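Local atomic coordinates of beta-galactosidase (PDB entry 3OG2), a protein that probably hydrolyses terminal non-reducing beta-D-galactose residues in beta-D-galactosides, as a glycoside hydrolase of family 35. Residues E30-L33 with E38-V41; T260-H265 with A378-A383; V306-N311 with K363-F368; L369-G374 with F472-F477. All coordinates share one frame; numbering follows the deposited sequence. Where two conformers were deposited one is given.

Contact 1. Residues E30-L33 with E38-V41; sequences EHSL and ERVV
Arg39 lays its guanidinium beside Ser32 and His31. Arg39 NH1 donates to Ser32 OG at 3.0 Å, and the hydroxyl lies only 8° out of the guanidinium plane, an edge-on bond. CG of Arg39 stands anti to the carbonyl carbon (chi1 -74°) and the chain then runs extended to NE, which carries the charged end alongside the 30-33 loop. Ser32 OG passes the bond on: it donates to Leu33 O at 2.9 Å, from above the carbonyl plane. Leu33 O takes a second bond through the opposite face of that plane, from Val40 N at 3.2 Å. A CA-H...O contact from Arg39 CA to Leu33 O, 3.5 Å long, adds to the same oxygen. One water bridges the two backbones, accepting from Leu33 N at 2.8 Å and donating to Val40 O at 2.7 Å. Van der Waals contact is slighter. His31 CB lies 3.5 Å from Arg39 NH1, and the imidazole, its edge turned to NH2, is inclined 67° to the guanidinium; Leu33 CB meets Val40 CG1 at 4.4 Å. Asp29 forms a salt bridge with Arg39 NH2 and accepts from the backbone N of His31 and Ser32. The contact thus ties the loop that enters the 33-35/38-47 hairpin to its second strand: the arginine charge is probably balanced by Asp29, while Ser32 relays its grip to a doubly held carbonyl.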
loop_
_atom_site.group_PDB
_atom_site.type_symbol
_atom_site.label_atom_id
_atom_site.label_comp_id
_atom_site.label_asym_id
_atom_site.label_seq_id
_atom_site.Cartn_x
_atom_site.Cartn_y
_atom_site.Cartn_z
ATOM N N GLU A 30 5.630 21.899 19.682
ATOM C CA GLU A 30 4.847 20.890 20.389
ATOM C C GLU A 30 3.581 20.551 19.621
ATOM O O GLU A 30 3.062 19.450 19.871
ATOM C CB GLU A 30 4.445 21.381 21.786
ATOM C CG GLU A 30 5.545 21.745 22.712
ATOM C CD GLU A 30 6.002 23.188 22.625
ATOM O OE1 GLU A 30 5.913 23.914 21.608
ATOM O OE2 GLU A 30 6.525 23.597 23.680
ATOM N N HIS A 31 3.091 21.482 18.788
ATOM C CA HIS A 31 1.752 21.273 18.193
ATOM C C HIS A 31 1.748 20.718 16.797
ATOM O O HIS A 31 0.872 19.943 16.441
ATOM C CB HIS A 31 0.977 22.605 18.178
ATOM C CG HIS A 31 0.980 23.272 19.516
ATOM N ND1 HIS A 31 0.430 22.692 20.609
ATOM C CD2 HIS A 31 1.498 24.470 19.879
ATOM C CE1 HIS A 31 0.578 23.532 21.650
ATOM N NE2 HIS A 31 1.232 24.616 21.214
ATOM N N SER A 32 2.734 21.130 15.976
ATOM C CA SER A 32 2.690 20.743 14.546
ATOM C C SER A 32 4.024 20.978 13.897
ATOM O O SER A 32 4.904 21.697 14.393
ATOM C CB SER A 32 1.603 21.530 13.794
ATOM O OG SER A 32 1.982 22.893 13.611
ATOM N N LEU A 33 4.144 20.376 12.710
ATOM C CA LEU A 33 5.106 20.856 11.727
ATOM C C LEU A 33 4.724 22.221 11.224
ATOM O O LEU A 33 3.553 22.639 11.217
ATOM C CB LEU A 33 5.091 19.789 10.602
ATOM C CG LEU A 33 6.383 19.477 9.937
ATOM C CD1 LEU A 33 7.316 18.772 10.939
ATOM C CD2 LEU A 33 6.172 18.622 8.723
ATOM N N GLU A 38 4.192 27.898 7.768
ATOM C CA GLU A 38 2.769 27.696 7.920
ATOM C C GLU A 38 2.540 26.448 8.760
ATOM O O GLU A 38 3.055 25.379 8.382
ATOM C CB GLU A 38 2.120 27.488 6.523
ATOM C CG GLU A 38 0.614 27.258 6.623
ATOM C CD GLU A 38 -0.057 26.855 5.329
ATOM O OE1 GLU A 38 0.599 26.540 4.316
ATOM O OE2 GLU A 38 -1.322 26.891 5.308
ATOM N N ARG A 39 1.770 26.553 9.831
ATOM C CA ARG A 39 1.382 25.335 10.548
ATOM C C ARG A 39 0.536 24.449 9.647
ATOM O O ARG A 39 -0.335 24.974 8.916
ATOM C CB ARG A 39 0.519 25.659 11.773
ATOM C CG ARG A 39 1.311 26.263 12.938
ATOM C CD ARG A 39 0.370 26.225 14.143
ATOM N NE ARG A 39 1.042 26.782 15.328
ATOM C CZ ARG A 39 1.903 26.138 16.101
ATOM N NH1 ARG A 39 2.253 24.853 15.806
ATOM N NH2 ARG A 39 2.413 26.783 17.148
ATOM N N VAL A 40 0.715 23.144 9.737
ATOM C CA VAL A 40 -0.055 22.224 8.889
ATOM C C VAL A 40 -0.347 20.966 9.683
ATOM O O VAL A 40 0.443 20.564 10.546
ATOM C CB VAL A 40 0.697 21.966 7.583
ATOM C CG1 VAL A 40 2.107 21.383 7.831
ATOM C CG2 VAL A 40 -0.076 21.033 6.639
ATOM N N VAL A 41 -1.479 20.334 9.409
ATOM C CA VAL A 41 -1.740 18.971 9.817
ATOM C C VAL A 41 -1.210 18.111 8.682
ATOM O O VAL A 41 -1.750 18.210 7.548
ATOM C CB VAL A 41 -3.229 18.695 10.070
ATOM C CG1 VAL A 41 -3.449 17.189 10.345
ATOM C CG2 VAL A 41 -3.764 19.536 11.196
HETATM O O HOH W 1 2.133 18.731 11.607
#

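Contact 2. Residues T260-H265 with A378-A383; sequences TWRQDH and ATPENA
Arg262 reaches from its helix and brings its guanidinium against Pro380, whose CD sits over one face. Pro380 CD lies over the centre of that face, 3.7 Å from Arg262 CZ, and the two side chains cross at about a right angle. The arginine gets there by a kinked path: CG is anti to the backbone N (chi1 167°), the chain bends at chi2 (66°), and it then straightens through chi3. The bend brings the aliphatic part into play as well, with Arg262 CD 3.9 Å from Pro380 CB. Arg262 NE lies 3.4 Å from Pro380 O. Thr379 adds a methyl group at the margin: its CG2, anti to the backbone N, comes within 3.8 Å of Arg262 NH2, neither squarely over the guanidinium nor at its edge. Behind the arginine, the first turn of the helix is held by Thr260, whose OG1 donates to Asp264 OD2 at 2.7 Å while Thr260 O accepts from Asp264 N at 2.8 Å. Arg262 also rests on Ala314, and Thr379 and Glu381 bond by their backbones to strand 394-400. The arrangement joins a helix of the TIM-barrel domain of family 35 to strand 379-380, an edge strand, within this chain, of an antiparallel sheet in beta-galactosidase domain 2.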
loop_
_atom_site.group_PDB
_atom_site.type_symbol
_atom_site.label_atom_id
_atom_site.label_comp_id
_atom_site.label_asym_id
_atom_site.label_seq_id
_atom_site.Cartn_x
_atom_site.Cartn_y
_atom_site.Cartn_z
ATOM N N THR A 260 -4.398 5.541 25.366
ATOM C CA THR A 260 -3.318 6.121 26.173
ATOM C C THR A 260 -2.396 7.024 25.408
ATOM O O THR A 260 -1.436 7.523 25.981
ATOM C CB THR A 260 -2.448 4.999 26.803
ATOM O OG1 THR A 260 -1.795 4.295 25.770
ATOM C CG2 THR A 260 -3.321 3.979 27.557
ATOM N N TRP A 261 -2.636 7.263 24.109
ATOM C CA TRP A 261 -1.572 7.863 23.308
ATOM C C TRP A 261 -1.346 9.345 23.601
ATOM O O TRP A 261 -0.201 9.802 23.405
ATOM C CB TRP A 261 -1.856 7.558 21.838
ATOM C CG TRP A 261 -1.585 6.145 21.459
ATOM C CD1 TRP A 261 -0.951 5.182 22.169
ATOM C CD2 TRP A 261 -1.963 5.522 20.214
ATOM N NE1 TRP A 261 -0.905 3.989 21.473
ATOM C CE2 TRP A 261 -1.517 4.192 20.261
ATOM C CE3 TRP A 261 -2.647 6.022 19.076
ATOM C CZ2 TRP A 261 -1.706 3.280 19.206
ATOM C CZ3 TRP A 261 -2.831 5.118 18.040
ATOM C CH2 TRP A 261 -2.378 3.783 18.101
ATOM N N ARG A 262 -2.378 10.098 23.982
ATOM C CA ARG A 262 -2.103 11.507 24.330
ATOM C C ARG A 262 -1.145 11.556 25.509
ATOM O O ARG A 262 -0.145 12.272 25.525
ATOM C CB ARG A 262 -3.436 12.201 24.632
ATOM C CG ARG A 262 -3.236 13.558 25.291
ATOM C CD ARG A 262 -2.548 14.555 24.344
ATOM N NE ARG A 262 -2.486 15.852 25.074
ATOM C CZ ARG A 262 -1.734 16.895 24.816
ATOM N NH1 ARG A 262 -0.912 16.804 23.749
ATOM N NH2 ARG A 262 -1.829 17.956 25.624
ATOM N N GLN A 263 -1.445 10.805 26.574
ATOM C CA GLN A 263 -0.557 10.797 27.755
ATOM C C GLN A 263 0.797 10.174 27.421
ATOM O O GLN A 263 1.830 10.689 27.895
ATOM C CB GLN A 263 -1.182 10.011 28.915
ATOM C CG GLN A 263 -0.345 10.233 30.190
ATOM C CD GLN A 263 -0.249 11.712 30.598
ATOM O OE1 GLN A 263 -1.272 12.394 30.711
ATOM N NE2 GLN A 263 0.978 12.225 30.846
ATOM N N ASP A 264 0.833 9.109 26.635
ATOM C CA ASP A 264 2.140 8.553 26.255
ATOM C C ASP A 264 2.953 9.621 25.520
ATOM O O ASP A 264 4.149 9.717 25.735
ATOM C CB ASP A 264 1.955 7.366 25.331
ATOM C CG ASP A 264 1.298 6.171 25.960
ATOM O OD1 ASP A 264 1.449 5.986 27.211
ATOM O OD2 ASP A 264 0.670 5.369 25.232
ATOM N N HIS A 265 2.307 10.416 24.679
ATOM C CA HIS A 265 3.016 11.447 23.915
ATOM C C HIS A 265 3.613 12.475 24.858
ATOM O O HIS A 265 4.778 12.901 24.771
ATOM C CB HIS A 265 2.008 12.113 22.939
ATOM C CG HIS A 265 2.747 13.248 22.265
ATOM N ND1 HIS A 265 3.838 12.997 21.451
ATOM C CD2 HIS A 265 2.609 14.581 22.329
ATOM C CE1 HIS A 265 4.318 14.193 21.026
ATOM N NE2 HIS A 265 3.586 15.153 21.541
ATOM N N ALA A 378 -5.574 23.634 19.597
ATOM C CA ALA A 378 -6.476 23.211 20.689
ATOM C C ALA A 378 -5.721 22.196 21.519
ATOM O O ALA A 378 -4.900 21.421 21.004
ATOM C CB ALA A 378 -7.769 22.649 20.130
ATOM N N THR A 379 -5.954 22.131 22.817
ATOM C CA THR A 379 -5.294 21.154 23.672
ATOM C C THR A 379 -6.140 19.935 23.943
ATOM O O THR A 379 -7.236 20.071 24.523
ATOM C CB THR A 379 -5.021 21.819 25.044
ATOM O OG1 THR A 379 -4.220 23.001 24.852
ATOM C CG2 THR A 379 -4.250 20.846 25.923
ATOM N N PRO A 380 -5.698 18.752 23.529
ATOM C CA PRO A 380 -6.498 17.547 23.814
ATOM C C PRO A 380 -6.439 17.294 25.300
ATOM O O PRO A 380 -5.379 17.391 25.937
ATOM C CB PRO A 380 -5.729 16.453 23.076
ATOM C CG PRO A 380 -4.817 17.150 22.121
ATOM C CD PRO A 380 -4.471 18.445 22.795
ATOM N N GLU A 381 -7.555 16.945 25.875
ATOM C CA GLU A 381 -7.708 16.631 27.286
ATOM C C GLU A 381 -8.196 15.209 27.448
ATOM O O GLU A 381 -8.486 14.485 26.477
ATOM C CB GLU A 381 -8.719 17.591 27.935
ATOM C CG GLU A 381 -8.279 19.025 27.690
ATOM C CD GLU A 381 -7.100 19.510 28.504
ATOM O OE1 GLU A 381 -6.517 18.688 29.247
ATOM O OE2 GLU A 381 -6.708 20.709 28.427
ATOM N N ASN A 382 -8.303 14.780 28.704
ATOM C CA ASN A 382 -8.753 13.431 28.956
ATOM C C ASN A 382 -10.163 13.179 28.417
ATOM O O ASN A 382 -11.026 14.049 28.444
ATOM C CB ASN A 382 -8.849 13.128 30.452
ATOM C CG ASN A 382 -7.496 12.938 31.096
ATOM O OD1 ASN A 382 -6.528 12.704 30.380
ATOM N ND2 ASN A 382 -7.451 13.006 32.421
ATOM N N ALA A 383 -10.384 11.964 27.962
ATOM C CA ALA A 383 -11.718 11.495 27.630
ATOM C C ALA A 383 -12.628 11.558 28.825
ATOM O O ALA A 383 -12.218 11.329 29.980
ATOM C CB ALA A 383 -11.657 10.007 27.198
#

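Contact 3. Residues V306-N311 with K363-F368; sequences VFYKNN and KLQGQF
Gln365 and Tyr308 make the closest approach between residues 306-311 and 363-368. The amide oxygen OE1 of Gln365 lies 3.1 Å from Tyr308 CB and 3.4 Å from Tyr308 CD2, in the plane of the phenol ring at its edge. The amide and ring planes are at 90°, and the side chains likewise cross at about a right angle. On the other flank the amide nitrogen faces the aliphatic chain of Lys309, with Gln365 NE2 4.3 Å from Lys309 CE. Gln365 CG is anti to the carbonyl carbon (chi1 -63°) and chi2 is 180°, an extended reach that spans CA atoms of Lys309 and Gln365 8.3 Å apart. The second shell fixes each group. Glu361, one turn earlier on the same helix, accepts from Gln365 NE2 and thereby sets which way the amide faces. Tyr308 OH bonds to Gln280 O, at the end of strand 275-280, and Lys309 NZ forms a salt bridge with Glu470. With an alanine here instead of Gln365, Glu361 would probably lose its amide donor and a gap would open beside Tyr308 CB. Burial has a price: Gln365 OE1 has no hydrogen-bonding partner in the model, and its neighbours are the CB and ring edge of Tyr308. The helices of the barrel wall therefore meet through carbon against an amide oxygen; Tyr308 OH and Lys309 NZ bond at their far ends, while the amide bonds on its nitrogen side alone.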
loop_
_atom_site.group_PDB
_atom_site.type_symbol
_atom_site.label_atom_id
_atom_site.label_comp_id
_atom_site.label_asym_id
_atom_site.label_seq_id
_atom_site.Cartn_x
_atom_site.Cartn_y
_atom_site.Cartn_z
ATOM N N VAL A 306 -14.406 5.624 13.427
ATOM C CA VAL A 306 -14.179 5.508 14.887
ATOM C C VAL A 306 -12.713 5.633 15.236
ATOM O O VAL A 306 -12.320 6.411 16.128
ATOM C CB VAL A 306 -14.741 4.171 15.422
ATOM C CG1 VAL A 306 -14.443 4.017 16.917
ATOM C CG2 VAL A 306 -16.247 4.035 15.168
ATOM N N PHE A 307 -11.847 4.836 14.563
ATOM C CA PHE A 307 -10.451 4.848 14.994
ATOM C C PHE A 307 -9.674 6.087 14.556
ATOM O O PHE A 307 -8.785 6.551 15.286
ATOM C CB PHE A 307 -9.708 3.605 14.452
ATOM C CG PHE A 307 -10.020 2.334 15.223
ATOM C CD1 PHE A 307 -11.182 1.627 14.997
ATOM C CD2 PHE A 307 -9.051 1.882 16.165
ATOM C CE1 PHE A 307 -11.420 0.454 15.665
ATOM C CE2 PHE A 307 -9.321 0.695 16.869
ATOM C CZ PHE A 307 -10.483 -0.005 16.614
ATOM N N TYR A 308 -9.951 6.641 13.381
ATOM C CA TYR A 308 -9.158 7.811 12.945
ATOM C C TYR A 308 -9.570 9.033 13.739
ATOM O O TYR A 308 -8.729 9.838 14.153
ATOM C CB TYR A 308 -9.235 8.070 11.458
ATOM C CG TYR A 308 -8.638 6.960 10.586
ATOM C CD1 TYR A 308 -8.089 5.805 11.119
ATOM C CD2 TYR A 308 -8.639 7.124 9.206
ATOM C CE1 TYR A 308 -7.551 4.829 10.296
ATOM C CE2 TYR A 308 -8.113 6.142 8.374
ATOM C CZ TYR A 308 -7.569 5.008 8.931
ATOM O OH TYR A 308 -7.051 4.040 8.102
ATOM N N LYS A 309 -10.875 9.202 14.002
ATOM C CA LYS A 309 -11.277 10.337 14.863
ATOM C C LYS A 309 -10.779 10.123 16.287
ATOM O O LYS A 309 -10.543 11.120 16.976
ATOM C CB LYS A 309 -12.802 10.498 14.819
ATOM C CG LYS A 309 -13.265 10.965 13.422
ATOM C CD LYS A 309 -14.781 11.055 13.311
ATOM C CE LYS A 309 -15.167 11.303 11.835
ATOM N NZ LYS A 309 -16.599 11.539 11.650
ATOM N N ASN A 310 -10.575 8.862 16.728
ATOM C CA ASN A 310 -9.967 8.675 18.044
ATOM C C ASN A 310 -8.531 9.163 18.079
ATOM O O ASN A 310 -8.023 9.523 19.159
ATOM C CB ASN A 310 -10.033 7.181 18.377
ATOM C CG ASN A 310 -9.538 6.885 19.761
ATOM O OD1 ASN A 310 -10.137 7.384 20.747
ATOM N ND2 ASN A 310 -8.468 6.093 19.854
ATOM N N ASN A 311 -7.809 9.184 16.959
ATOM C CA ASN A 311 -6.480 9.746 16.920
ATOM C C ASN A 311 -6.548 11.280 16.896
ATOM O O ASN A 311 -5.680 11.936 17.479
ATOM C CB ASN A 311 -5.718 9.231 15.671
ATOM C CG ASN A 311 -5.459 7.735 15.798
ATOM O OD1 ASN A 311 -5.348 7.188 16.896
ATOM N ND2 ASN A 311 -5.372 7.052 14.644
ATOM N N LYS A 363 -11.900 10.720 2.641
ATOM C CA LYS A 363 -11.916 12.071 2.061
ATOM C C LYS A 363 -12.667 13.039 2.953
ATOM O O LYS A 363 -12.285 14.195 3.072
ATOM C CB LYS A 363 -12.632 11.978 0.695
ATOM C CG LYS A 363 -12.778 13.328 0.014
ATOM C CD LYS A 363 -13.311 13.225 -1.445
ATOM C CE LYS A 363 -14.683 12.510 -1.427
ATOM N NZ LYS A 363 -15.269 12.527 -2.805
ATOM N N LEU A 364 -13.772 12.619 3.612
ATOM C CA LEU A 364 -14.467 13.575 4.479
ATOM C C LEU A 364 -13.534 14.061 5.586
ATOM O O LEU A 364 -13.546 15.241 5.972
ATOM C CB LEU A 364 -15.678 12.915 5.120
ATOM C CG LEU A 364 -16.689 12.272 4.189
ATOM C CD1 LEU A 364 -17.877 11.743 5.003
ATOM C CD2 LEU A 364 -17.171 13.260 3.142
ATOM N N GLN A 365 -12.709 13.129 6.077
ATOM C CA GLN A 365 -11.798 13.492 7.181
ATOM C C GLN A 365 -10.640 14.347 6.721
ATOM O O GLN A 365 -10.285 15.322 7.397
ATOM C CB GLN A 365 -11.256 12.198 7.811
ATOM C CG GLN A 365 -12.375 11.328 8.440
ATOM C CD GLN A 365 -11.791 10.064 9.038
ATOM O OE1 GLN A 365 -10.594 9.959 9.355
ATOM N NE2 GLN A 365 -12.598 9.049 9.210
ATOM N N GLY A 366 -10.056 14.022 5.553
ATOM C CA GLY A 366 -8.958 14.858 5.067
ATOM C C GLY A 366 -9.403 16.274 4.727
ATOM O O GLY A 366 -8.713 17.271 5.020
ATOM N N GLN A 367 -10.590 16.376 4.100
ATOM C CA GLN A 367 -11.069 17.705 3.734
ATOM C C GLN A 367 -11.426 18.536 4.957
ATOM O O GLN A 367 -11.189 19.745 4.957
ATOM C CB GLN A 367 -12.259 17.561 2.781
ATOM C CG GLN A 367 -11.829 16.933 1.444
ATOM C CD GLN A 367 -10.858 17.791 0.697
ATOM O OE1 GLN A 367 -10.617 18.960 0.814
ATOM N NE2 GLN A 367 -10.168 17.080 -0.231
ATOM N N PHE A 368 -11.936 17.912 6.016
ATOM C CA PHE A 368 -12.217 18.615 7.256
ATOM C C PHE A 368 -10.932 19.169 7.878
ATOM O O PHE A 368 -10.860 20.367 8.248
ATOM C CB PHE A 368 -12.914 17.640 8.227
ATOM C CG PHE A 368 -12.932 18.182 9.654
ATOM C CD1 PHE A 368 -13.600 19.352 9.976
ATOM C CD2 PHE A 368 -12.250 17.498 10.638
ATOM C CE1 PHE A 368 -13.575 19.897 11.269
ATOM C CE2 PHE A 368 -12.262 18.009 11.918
ATOM C CZ PHE A 368 -12.937 19.171 12.239
#

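Contact 4. Residues L369-G374 with F472-F477; sequences LKVSPG and FTWNEF
Val371 and Trp474 lie side by side, pointing opposite ways, the valine against the pyrrole part of the indole. Val371 CG2 touches Trp474 CD1 at 3.6 Å, and Val371 CB comes equally near to Trp474 NE1. The same indole turns its N-H to the valine backbone: Trp474 NE1 donates to Val371 O at 3.0 Å with an angle of 139° at the hydrogen, and the oxygen stands 26° out of the ring plane. This bent bond and the apolar contact fall on one residue because Trp474 CG sits between its backbone N and carbonyl carbon (chi1 64°), which brings the ring back toward the end of the helix. The other valine methyl, Val371 CG1, faces Thr473 OG1 at 3.8 Å, the two side chains meeting at a slant. The chain leaving helix 357-370 of the TIM barrel is laid against strand 470-476, an edge strand, within this chain, of a five-stranded mixed sheet in the next domain. Ser372 N bonds to Leu369 O at 3.1 Å. A leucine in place of Trp474 would probably leave Val371 O without its indole donor and open a gap beside Val371 CG2. Asn578 packs on the indole and gives Val371 O a second, weak hydrogen bond. Trp474 N, buried here, has no partner in the model, whereas Ser372 OG is held by Phe368 O and Tyr457 OH.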
loop_
_atom_site.group_PDB
_atom_site.type_symbol
_atom_site.label_atom_id
_atom_site.label_comp_id
_atom_site.label_asym_id
_atom_site.label_seq_id
_atom_site.Cartn_x
_atom_site.Cartn_y
_atom_site.Cartn_z
ATOM N N LEU A 369 -9.910 18.305 8.008
ATOM C CA LEU A 369 -8.730 18.770 8.768
ATOM C C LEU A 369 -8.036 19.914 8.034
ATOM O O LEU A 369 -7.543 20.839 8.702
ATOM C CB LEU A 369 -7.757 17.629 9.027
ATOM C CG LEU A 369 -8.207 16.651 10.148
ATOM C CD1 LEU A 369 -7.266 15.495 10.242
ATOM C CD2 LEU A 369 -8.264 17.402 11.504
ATOM N N LYS A 370 -8.021 19.902 6.694
ATOM C CA LYS A 370 -7.223 20.927 6.016
ATOM C C LYS A 370 -7.861 22.309 6.051
ATOM O O LYS A 370 -7.202 23.279 5.683
ATOM C CB LYS A 370 -6.866 20.464 4.624
ATOM C CG LYS A 370 -8.055 20.413 3.666
ATOM C CD LYS A 370 -7.588 19.849 2.292
ATOM C CE LYS A 370 -6.592 20.768 1.652
ATOM N NZ LYS A 370 -6.279 20.422 0.219
ATOM N N VAL A 371 -9.117 22.430 6.517
ATOM C CA VAL A 371 -9.713 23.771 6.660
ATOM C C VAL A 371 -9.887 24.117 8.132
ATOM O O VAL A 371 -10.588 25.103 8.439
ATOM C CB VAL A 371 -11.037 23.887 5.853
ATOM C CG1 VAL A 371 -10.768 23.705 4.364
ATOM C CG2 VAL A 371 -12.110 22.896 6.344
ATOM N N SER A 372 -9.213 23.406 9.036
ATOM C CA SER A 372 -9.468 23.542 10.471
ATOM C C SER A 372 -8.205 23.782 11.259
ATOM O O SER A 372 -7.820 22.990 12.116
ATOM C CB SER A 372 -10.188 22.264 10.977
ATOM O OG SER A 372 -11.413 22.075 10.285
ATOM N N PRO A 373 -7.528 24.899 10.977
ATOM C CA PRO A 373 -6.239 25.141 11.679
ATOM C C PRO A 373 -6.411 25.268 13.177
ATOM O O PRO A 373 -5.433 25.019 13.898
ATOM C CB PRO A 373 -5.777 26.473 11.117
ATOM C CG PRO A 373 -6.967 27.074 10.463
ATOM C CD PRO A 373 -7.861 25.959 10.027
ATOM N N GLY A 374 -7.579 25.570 13.708
ATOM C CA GLY A 374 -7.752 25.672 15.124
ATOM C C GLY A 374 -7.595 24.330 15.776
ATOM O O GLY A 374 -7.310 24.250 16.987
ATOM N N PHE A 472 -17.464 19.330 6.154
ATOM C CA PHE A 472 -16.750 18.749 5.008
ATOM C C PHE A 472 -15.703 19.745 4.505
ATOM O O PHE A 472 -14.522 19.430 4.386
ATOM C CB PHE A 472 -17.753 18.334 3.908
ATOM C CG PHE A 472 -16.988 17.925 2.668
ATOM C CD1 PHE A 472 -16.279 16.712 2.654
ATOM C CD2 PHE A 472 -16.968 18.725 1.541
ATOM C CE1 PHE A 472 -15.577 16.341 1.519
ATOM C CE2 PHE A 472 -16.252 18.344 0.404
ATOM C CZ PHE A 472 -15.568 17.139 0.379
ATOM N N THR A 473 -16.118 20.972 4.208
ATOM C CA THR A 473 -15.183 22.004 3.770
ATOM C C THR A 473 -15.823 23.357 3.950
ATOM O O THR A 473 -17.060 23.456 4.185
ATOM C CB THR A 473 -14.755 21.796 2.298
ATOM O OG1 THR A 473 -13.562 22.554 2.052
ATOM C CG2 THR A 473 -15.822 22.275 1.306
ATOM N N TRP A 474 -15.017 24.395 3.816
ATOM C CA TRP A 474 -15.600 25.743 3.681
ATOM C C TRP A 474 -14.555 26.559 2.933
ATOM O O TRP A 474 -13.371 26.207 2.978
ATOM C CB TRP A 474 -15.954 26.384 5.024
ATOM C CG TRP A 474 -14.760 26.636 5.890
ATOM C CD1 TRP A 474 -14.263 25.776 6.834
ATOM C CD2 TRP A 474 -13.913 27.786 5.900
ATOM N NE1 TRP A 474 -13.152 26.320 7.430
ATOM C CE2 TRP A 474 -12.913 27.548 6.877
ATOM C CE3 TRP A 474 -13.916 28.977 5.151
ATOM C CZ2 TRP A 474 -11.934 28.493 7.118
ATOM C CZ3 TRP A 474 -12.924 29.929 5.398
ATOM C CH2 TRP A 474 -11.943 29.657 6.390
ATOM N N ASN A 475 -14.990 27.624 2.249
ATOM C CA ASN A 475 -14.030 28.539 1.673
ATOM C C ASN A 475 -14.705 29.888 1.487
ATOM O O ASN A 475 -15.917 30.006 1.351
ATOM C CB ASN A 475 -13.476 28.015 0.312
ATOM C CG ASN A 475 -12.059 28.538 0.138
ATOM O OD1 ASN A 475 -11.603 29.548 0.777
ATOM N ND2 ASN A 475 -11.252 27.866 -0.624
ATOM N N GLU A 476 -13.873 30.917 1.506
ATOM C CA GLU A 476 -14.245 32.301 1.215
ATOM C C GLU A 476 -13.962 32.538 -0.266
ATOM O O GLU A 476 -12.805 32.590 -0.656
ATOM C CB GLU A 476 -13.440 33.234 2.118
ATOM C CG GLU A 476 -13.856 34.685 1.796
ATOM C CD GLU A 476 -13.357 35.722 2.758
ATOM O OE1 GLU A 476 -12.983 35.364 3.894
ATOM O OE2 GLU A 476 -13.385 36.892 2.341
ATOM N N PHE A 477 -14.965 32.693 -1.112
ATOM C CA PHE A 477 -14.871 32.998 -2.520
ATOM C C PHE A 477 -15.085 34.495 -2.686
ATOM O O PHE A 477 -15.339 35.242 -1.743
ATOM C CB PHE A 477 -15.907 32.203 -3.306
ATOM C CG PHE A 477 -15.703 30.711 -3.158
ATOM C CD1 PHE A 477 -14.595 30.121 -3.703
ATOM C CD2 PHE A 477 -16.604 29.899 -2.469
ATOM C CE1 PHE A 477 -14.383 28.763 -3.549
ATOM C CE2 PHE A 477 -16.411 28.540 -2.358
ATOM C CZ PHE A 477 -15.305 27.935 -2.931
#

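Overall arrangement
Contacts 3 and 4 are the most closely coupled: both use helix 357-370, their centres are 14 Å apart, and Phe472 of contact 4 packs on Leu364 and Gln367 of contact 3, with Gln367 CB 3.3 Å from Phe472 O. Contact 1 reaches contact 4 through Val41 CG1 and Leu369 CD1, 4.2 Å apart, while Trp261 of contact 2 meets Asn311 of contact 3. Contacts 1 and 3 lie within the catalytic barrel; contacts 2 and 4 fasten it to the domain that follows. Contact 3 is nearest of the four to the galactose site, yet the Tyr308 side chain is still about 10 Å from that of Glu278, a galactose-binding residue; no galactose is bound in this model.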